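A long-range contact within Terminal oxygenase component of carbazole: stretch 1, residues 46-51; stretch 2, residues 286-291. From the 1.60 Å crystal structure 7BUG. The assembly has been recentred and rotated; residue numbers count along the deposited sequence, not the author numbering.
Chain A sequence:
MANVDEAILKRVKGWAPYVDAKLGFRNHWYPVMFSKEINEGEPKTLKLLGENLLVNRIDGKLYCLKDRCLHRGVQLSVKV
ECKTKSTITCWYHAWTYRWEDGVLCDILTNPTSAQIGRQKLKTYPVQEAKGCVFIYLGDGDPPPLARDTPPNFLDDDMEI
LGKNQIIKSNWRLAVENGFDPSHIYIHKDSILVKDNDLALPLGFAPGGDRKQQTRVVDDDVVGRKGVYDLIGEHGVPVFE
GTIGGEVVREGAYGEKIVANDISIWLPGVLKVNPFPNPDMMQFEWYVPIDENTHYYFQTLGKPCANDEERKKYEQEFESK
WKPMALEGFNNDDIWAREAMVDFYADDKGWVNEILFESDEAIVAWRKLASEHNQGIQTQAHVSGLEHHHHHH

Stretch 1 46-51: LKLLGE
Stretch 2 (286-291) YVPIDE

The contact joins the tip of a β-hairpin to a strand and corner nearly 240 residues further along the same chain. In the first stretch, strand 46-48 runs into a type I' turn from L48 to E51. Two backbone bonds close the turn: L48 N donates to E51 O and E51 N to L48 O, both at 2.9 Å. The central residues carry the positive phi this turn requires, with phi/psi of 56/31 at L49 and 86/-4 at G50; glycine suits such a phi, whereas L49 adopts it with a full side chain. In the second stretch, the strand through Y286, V287 and P288 (phi/psi -124/91, -94/124 and -69/125) meets a corner at I289, where psi drops to -51, before D290 extends again at -156/-170.

Register is set by CA pairs L48-I289 and G50-D290, each 4.6 Å apart. Two consecutive amides of the turn donate to two consecutive carbonyls. L49 N to P288 O is 2.8 Å with an N-H...O angle of 172°, almost linear; G50 N to I289 O is also 2.8 Å, but its angle of 132° marks a more bent bond. The amides serving the hairpin's own closure are those of L48 and E51, which leaves those of L49 and G50 free to reach across.

The leucine side chains begin by pointing away from the second stretch, and their chi1 and chi2 settings together bring the ends nearer. L48 has chi1 t (178°) and chi2 p (57°), which places CD1 3.3 Å from V287 CG1, a tight apolar contact, and 3.5 Å from P288 O. V287 is itself t at chi1, and its CB points sideways. L49 lies between wells at chi1 (-91°) with chi2 p (54°); this combination carries L49 CD1 to 3.8 Å from P288 CG, on a proline ring puckered C-gamma exo. Both leucines are buried, and each brings its CD1 methyl to the V287-P288 segment, L48 onto V287 and L49 onto P288.

K47 departs sideways and is extended through chi1 (-177°) and chi2 (180°), turns at chi3 (m, -84°), and straightens again at chi4 (-179°). Its aliphatic part lies beside the corner: K47 CG is 3.5 Å from I289 O, K47 CB is 4.0 Å from I289 CG2, and K47 CD is 4.4 Å from D290 CB. The amine is then linked to the aspartate through a water, which accepts from K47 NZ at 2.7 Å and donates to D290 OD2 at 2.9 Å. D290 has chi1 p (64°) and chi2 17°, the setting that directs OD2 to this bridge.

I289 (chi1 m, -69°; chi2 t, 170°) has the largest covered area in the contact although its CA-to-CB bond points away overall; CB itself still touches the first stretch. Its carbonyl accepts from G50 N and lies against K47 CG, while its side chain rests on the K47 backbone, I289 CG1 being 3.6 Å from K47 O. In all, the two stretches bury 305 Å², both sides summed.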

# COMPACT_ATOMS: atom_id res chain seq x y z
N LEU A 46 -15.61 8.50 14.65
CA LEU A 46 -14.32 8.01 15.13
C LEU A 46 -14.28 6.51 14.87
O LEU A 46 -15.32 5.91 14.59
CB LEU A 46 -14.14 8.36 16.59
CG LEU A 46 -15.18 7.74 17.52
CD1 LEU A 46 -14.67 6.48 18.16
CD2 LEU A 46 -15.56 8.76 18.57
N LYS A 47 -13.10 5.95 14.92
CA LYS A 47 -12.91 4.50 14.79
C LYS A 47 -12.35 3.97 16.11
O LYS A 47 -11.34 4.48 16.61
CB LYS A 47 -12.03 4.20 13.58
CG LYS A 47 -11.89 2.70 13.37
CD LYS A 47 -11.00 2.34 12.17
CE LYS A 47 -11.81 2.37 10.91
NZ LYS A 47 -10.95 1.98 9.77
N LEU A 48 -12.98 2.92 16.66
CA LEU A 48 -12.64 2.32 17.94
C LEU A 48 -12.65 0.80 17.79
O LEU A 48 -13.67 0.25 17.32
CB LEU A 48 -13.63 2.78 19.00
CG LEU A 48 -13.45 2.21 20.38
CD1 LEU A 48 -12.07 2.49 20.96
CD2 LEU A 48 -14.53 2.69 21.33
N LEU A 49 -11.54 0.15 18.12
CA LEU A 49 -11.44 -1.33 17.98
C LEU A 49 -11.77 -1.73 16.54
O LEU A 49 -12.34 -2.81 16.31
CB LEU A 49 -12.35 -2.02 19.01
CG LEU A 49 -11.72 -2.36 20.36
CD1 LEU A 49 -11.08 -1.20 21.05
CD2 LEU A 49 -12.74 -3.06 21.26
N GLY A 50 -11.46 -0.88 15.58
CA GLY A 50 -11.65 -1.13 14.15
C GLY A 50 -13.00 -0.79 13.62
O GLY A 50 -13.23 -0.85 12.37
N GLU A 51 -13.93 -0.38 14.48
CA GLU A 51 -15.31 -0.09 14.09
C GLU A 51 -15.52 1.44 13.99
O GLU A 51 -15.17 2.20 14.93
CB GLU A 51 -16.30 -0.57 15.16
CG GLU A 51 -16.17 -2.05 15.51
CD GLU A 51 -17.27 -2.65 16.36
OE1 GLU A 51 -18.35 -2.06 16.41
OE2 GLU A 51 -17.04 -3.75 16.90
N TYR A 286 -4.18 4.07 26.07
CA TYR A 286 -3.71 3.69 24.74
C TYR A 286 -4.85 2.93 24.07
O TYR A 286 -4.98 1.69 24.23
CB TYR A 286 -2.44 2.89 24.86
CG TYR A 286 -1.52 3.36 25.95
CD1 TYR A 286 -0.66 4.46 25.78
CD2 TYR A 286 -1.56 2.77 27.20
CE1 TYR A 286 0.18 4.86 26.80
CE2 TYR A 286 -0.73 3.18 28.23
CZ TYR A 286 0.14 4.23 28.03
OH TYR A 286 0.92 4.54 29.15
N VAL A 287 -5.67 3.67 23.38
CA VAL A 287 -6.97 3.14 22.90
C VAL A 287 -6.81 2.60 21.49
O VAL A 287 -6.49 3.35 20.55
CB VAL A 287 -8.03 4.23 22.96
CG1 VAL A 287 -9.36 3.70 22.48
CG2 VAL A 287 -8.12 4.80 24.36
N PRO A 288 -7.16 1.32 21.24
CA PRO A 288 -7.00 0.75 19.92
C PRO A 288 -8.00 1.37 18.93
O PRO A 288 -9.23 1.38 19.16
CB PRO A 288 -7.32 -0.76 20.08
CG PRO A 288 -7.36 -0.97 21.56
CD PRO A 288 -7.70 0.35 22.19
N ILE A 289 -7.45 1.89 17.84
CA ILE A 289 -8.23 2.42 16.69
C ILE A 289 -8.34 1.35 15.64
O ILE A 289 -9.46 1.03 15.19
CB ILE A 289 -7.63 3.74 16.14
CG1 ILE A 289 -7.80 4.85 17.15
CG2 ILE A 289 -8.21 4.10 14.79
CD1 ILE A 289 -7.05 6.11 16.83
N ASP A 290 -7.21 0.76 15.27
CA ASP A 290 -7.16 -0.39 14.34
C ASP A 290 -5.84 -1.10 14.66
O ASP A 290 -5.23 -0.76 15.65
CB ASP A 290 -7.32 0.06 12.89
CG ASP A 290 -6.22 0.95 12.35
OD1 ASP A 290 -5.13 1.02 12.95
OD2 ASP A 290 -6.46 1.59 11.26
N GLU A 291 -5.41 -2.06 13.84
CA GLU A 291 -4.23 -2.89 14.17
C GLU A 291 -3.00 -2.02 14.27
O GLU A 291 -2.05 -2.43 14.86
CB GLU A 291 -4.10 -3.95 13.09
CG GLU A 291 -5.34 -4.83 13.00
CD GLU A 291 -6.48 -4.48 12.02
OE1 GLU A 291 -7.21 -5.47 11.65
OE2 GLU A 291 -6.68 -3.27 11.61
O HOH W 1 -8.72 0.52 9.78